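Local coordinates for eukaryotic peptide chain release factor GTP-binding subunit (PDB 1R5B), which belongs to the translational GTPases related to elongation factor Tu and serves as the GTP-binding release factor eRF3 in fission yeast, at residues E42-V47 and E119-S124. Residues are numbered along the deposited sequence; the frame is centred on the assembly and turned at random.
Sequences EHVNIV and EHRRFS
Strands 42-47 and 121-124 run parallel, and the backbone of 42-47 is engaged through alternate residues, as in any parallel ladder. Glu42 and Val44 each use both N-H and C=O: Glu42 N reaches His120 O, Arg122 N returns to Glu42 O (2.8 Å), Val44 N takes Arg122 O and Ser124 N meets Val44 O. Ile46 N then takes Ser124 O with the straightest of the five bonds, 173° at the hydrogen, and the ladder continues to Leu126. His43 CA and Phe123 CA add C-H...O contacts to carbonyls already holding an N-H.

The polar feature is a salt bridge at the start of the ladder. Glu42 and Arg121 lie side by side on the same sheet face, both extended; Glu42 CG is anti to the backbone N (chi1 177°). Arg121 NE approaches Glu42 OE1 at 3.1 Å, near the guanidinium plane but from above the carboxylate plane, the two groups being turned 76° apart. A water bridges Glu42 OE1, 2.8 Å away, to Arg121 NH2. Beyond the pair, Glu42 OE2 is bound by Lys269, and Arg121 NH1 by the carbonyls of Leu260 and Met263.

Apolar contacts continue along that face. Val44 CG1 lies 3.8 Å from Phe123 CD2, while CG2 touches the Arg121 methylene CD; Ile46 CG2 crosses to Phe123 CB. Leu260 of helix 256-262 and Ile147 of the next strand pack here too. On the other face, Arg122 CD sits over the His43 ring.

The pair lies inside the P-loop GTPase sheet, where 121-125 sits between 115-117 and the strand leading to the probable P-loop. Lys269 and Arg121 together probably keep Glu42 ionised, and the carboxylate, water and main-chain carbonyls hold the buried guanidinium in place.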
ATOM      1  N   GLU A  42      -5.031  -3.196  -4.286  1.00 30.47           N
ATOM      2  CA  GLU A  42      -3.787  -3.695  -3.694  1.00 30.68           C
ATOM      3  C   GLU A  42      -4.056  -4.779  -2.651  1.00 30.60           C
ATOM      4  O   GLU A  42      -4.831  -4.566  -1.741  1.00 30.70           O
ATOM      5  CB  GLU A  42      -3.011  -2.533  -3.055  1.00 30.96           C
ATOM      6  CG  GLU A  42      -1.720  -2.922  -2.331  1.00 31.54           C
ATOM      7  CD  GLU A  42      -1.096  -1.767  -1.547  1.00 33.57           C
ATOM      8  OE1 GLU A  42      -1.737  -0.705  -1.400  1.00 32.87           O
ATOM      9  OE2 GLU A  42       0.051  -1.926  -1.067  1.00 33.40           O
ATOM     10  N   HIS A  43      -3.396  -5.924  -2.775  1.00 30.61           N
ATOM     11  CA  HIS A  43      -3.548  -7.006  -1.814  1.00 31.09           C
ATOM     12  C   HIS A  43      -2.720  -6.717  -0.591  1.00 30.99           C
ATOM     13  O   HIS A  43      -1.540  -6.390  -0.708  1.00 31.65           O
ATOM     14  CB  HIS A  43      -3.074  -8.336  -2.380  1.00 31.17           C
ATOM     15  CG  HIS A  43      -3.970  -8.902  -3.434  1.00 34.13           C
ATOM     16  ND1 HIS A  43      -4.528  -8.131  -4.433  1.00 35.90           N
ATOM     17  CD2 HIS A  43      -4.385 -10.173  -3.661  1.00 35.96           C
ATOM     18  CE1 HIS A  43      -5.252  -8.902  -5.224  1.00 36.49           C
ATOM     19  NE2 HIS A  43      -5.183 -10.143  -4.777  1.00 36.54           N
ATOM     20  N   VAL A  44      -3.338  -6.893   0.571  1.00 30.65           N
ATOM     21  CA  VAL A  44      -2.722  -6.662   1.875  1.00 30.49           C
ATOM     22  C   VAL A  44      -3.069  -7.820   2.808  1.00 29.87           C
ATOM     23  O   VAL A  44      -4.160  -8.374   2.721  1.00 29.55           O
ATOM     24  CB  VAL A  44      -3.249  -5.346   2.478  1.00 30.51           C
ATOM     25  CG1 VAL A  44      -2.625  -5.063   3.811  1.00 30.92           C
ATOM     26  CG2 VAL A  44      -2.971  -4.208   1.524  1.00 31.61           C
ATOM     27  N   ASN A  45      -2.131  -8.200   3.668  1.00 29.42           N
ATOM     28  CA  ASN A  45      -2.357  -9.225   4.682  1.00 29.31           C
ATOM     29  C   ASN A  45      -2.529  -8.567   6.031  1.00 29.56           C
ATOM     30  O   ASN A  45      -1.703  -7.740   6.441  1.00 29.50           O
ATOM     31  CB  ASN A  45      -1.165 -10.180   4.768  1.00 29.43           C
ATOM     32  CG  ASN A  45      -1.035 -11.086   3.550  1.00 28.54           C
ATOM     33  OD1 ASN A  45       0.043 -11.597   3.270  1.00 29.76           O
ATOM     34  ND2 ASN A  45      -2.123 -11.294   2.840  1.00 26.27           N
ATOM     35  N   ILE A  46      -3.591  -8.928   6.726  1.00 30.04           N
ATOM     36  CA  ILE A  46      -3.915  -8.335   8.021  1.00 30.72           C
ATOM     37  C   ILE A  46      -4.190  -9.429   9.028  1.00 31.36           C
ATOM     38  O   ILE A  46      -4.815 -10.442   8.709  1.00 31.90           O
ATOM     39  CB  ILE A  46      -5.108  -7.366   7.894  1.00 30.49           C
ATOM     40  CG1 ILE A  46      -5.322  -6.599   9.196  1.00 30.25           C
ATOM     41  CG2 ILE A  46      -6.372  -8.096   7.494  1.00 31.29           C
ATOM     42  CD1 ILE A  46      -6.191  -5.375   9.027  1.00 29.76           C
ATOM     43  N   VAL A  47      -3.698  -9.240  10.239  1.00 32.28           N
ATOM     44  CA  VAL A  47      -3.922 -10.198  11.306  1.00 33.18           C
ATOM     45  C   VAL A  47      -4.477  -9.462  12.513  1.00 34.25           C
ATOM     46  O   VAL A  47      -4.038  -8.363  12.823  1.00 34.42           O
ATOM     47  CB  VAL A  47      -2.642 -10.967  11.663  1.00 33.25           C
ATOM     48  CG1 VAL A  47      -1.549 -10.040  12.225  1.00 33.19           C
ATOM     49  CG2 VAL A  47      -2.951 -12.075  12.638  1.00 33.47           C
ATOM     50  N   GLU A 119     -11.805   0.907  -0.573  1.00 35.20           N
ATOM     51  CA  GLU A 119     -11.797   1.505  -1.911  1.00 35.18           C
ATOM     52  C   GLU A 119     -10.544   1.098  -2.684  1.00 35.23           C
ATOM     53  O   GLU A 119     -10.635   0.722  -3.845  1.00 35.26           O
ATOM     54  CB  GLU A 119     -11.908   3.033  -1.829  1.00 35.49           C
ATOM     55  CG  GLU A 119     -12.194   3.733  -3.156  1.00 36.99           C
ATOM     56  CD  GLU A 119     -11.987   5.249  -3.112  1.00 39.40           C
ATOM     57  OE1 GLU A 119     -12.130   5.920  -4.167  1.00 39.44           O
ATOM     58  OE2 GLU A 119     -11.688   5.784  -2.021  1.00 41.28           O
ATOM     59  N   HIS A 120      -9.380   1.137  -2.032  1.00 35.10           N
ATOM     60  CA  HIS A 120      -8.116   0.889  -2.718  1.00 34.72           C
ATOM     61  C   HIS A 120      -7.476  -0.470  -2.443  1.00 33.93           C
ATOM     62  O   HIS A 120      -6.518  -0.824  -3.121  1.00 33.64           O
ATOM     63  CB  HIS A 120      -7.109   1.981  -2.361  1.00 35.04           C
ATOM     64  CG  HIS A 120      -7.599   3.368  -2.633  1.00 37.23           C
ATOM     65  ND1 HIS A 120      -7.803   3.851  -3.911  1.00 39.56           N
ATOM     66  CD2 HIS A 120      -7.908   4.384  -1.795  1.00 38.31           C
ATOM     67  CE1 HIS A 120      -8.229   5.100  -3.843  1.00 40.33           C
ATOM     68  NE2 HIS A 120      -8.294   5.450  -2.571  1.00 40.02           N
ATOM     69  N   ARG A 121      -7.974  -1.226  -1.464  1.00 33.34           N
ATOM     70  CA  ARG A 121      -7.260  -2.430  -1.015  1.00 32.93           C
ATOM     71  C   ARG A 121      -8.121  -3.662  -0.780  1.00 33.19           C
ATOM     72  O   ARG A 121      -9.291  -3.554  -0.417  1.00 32.94           O
ATOM     73  CB  ARG A 121      -6.506  -2.130   0.278  1.00 32.35           C
ATOM     74  CG  ARG A 121      -5.295  -1.254   0.087  1.00 31.59           C
ATOM     75  CD  ARG A 121      -4.620  -0.803   1.385  1.00 30.00           C
ATOM     76  NE  ARG A 121      -3.405  -0.063   1.091  1.00 28.70           N
ATOM     77  CZ  ARG A 121      -2.703   0.641   1.967  1.00 28.50           C
ATOM     78  NH1 ARG A 121      -3.061   0.722   3.246  1.00 27.41           N
ATOM     79  NH2 ARG A 121      -1.616   1.266   1.546  1.00 28.18           N
ATOM     80  N   ARG A 122      -7.518  -4.838  -0.972  1.00 33.77           N
ATOM     81  CA  ARG A 122      -8.109  -6.110  -0.544  1.00 34.34           C
ATOM     82  C   ARG A 122      -7.313  -6.741   0.589  1.00 34.22           C
ATOM     83  O   ARG A 122      -6.165  -7.149   0.379  1.00 34.23           O
ATOM     84  CB  ARG A 122      -8.150  -7.113  -1.690  1.00 34.53           C
ATOM     85  CG  ARG A 122      -8.607  -8.501  -1.228  1.00 35.78           C
ATOM     86  CD  ARG A 122      -8.686  -9.531  -2.308  1.00 37.34           C
ATOM     87  NE  ARG A 122      -9.717  -9.193  -3.278  1.00 39.64           N
ATOM     88  CZ  ARG A 122     -10.136 -10.019  -4.230  1.00 42.62           C
ATOM     89  NH1 ARG A 122      -9.617 -11.245  -4.346  1.00 43.24           N
ATOM     90  NH2 ARG A 122     -11.084  -9.627  -5.075  1.00 43.50           N
ATOM     91  N   PHE A 123      -7.946  -6.883   1.753  1.00 33.79           N
ATOM     92  CA  PHE A 123      -7.281  -7.398   2.944  1.00 33.90           C
ATOM     93  C   PHE A 123      -7.574  -8.869   3.177  1.00 34.92           C
ATOM     94  O   PHE A 123      -8.698  -9.244   3.489  1.00 35.33           O
ATOM     95  CB  PHE A 123      -7.708  -6.610   4.169  1.00 33.28           C
ATOM     96  CG  PHE A 123      -7.409  -5.157   4.074  1.00 31.95           C
ATOM     97  CD1 PHE A 123      -8.275  -4.307   3.424  1.00 30.93           C
ATOM     98  CD2 PHE A 123      -6.268  -4.637   4.633  1.00 31.72           C
ATOM     99  CE1 PHE A 123      -8.009  -2.977   3.333  1.00 31.04           C
ATOM    100  CE2 PHE A 123      -5.995  -3.293   4.542  1.00 32.12           C
ATOM    101  CZ  PHE A 123      -6.869  -2.462   3.886  1.00 31.55           C
ATOM    102  N   SER A 124      -6.552  -9.697   3.037  1.00 35.73           N
ATOM    103  CA  SER A 124      -6.645 -11.107   3.365  1.00 36.49           C
ATOM    104  C   SER A 124      -6.429 -11.306   4.868  1.00 37.27           C
ATOM    105  O   SER A 124      -5.401 -10.900   5.405  1.00 36.69           O
ATOM    106  CB  SER A 124      -5.605 -11.874   2.546  1.00 36.34           C
ATOM    107  OG  SER A 124      -5.463 -13.198   3.004  1.00 36.88           O
TER
HETATM  108  O   HOH W   1      -0.063   1.520  -1.020  1.00 47.99           O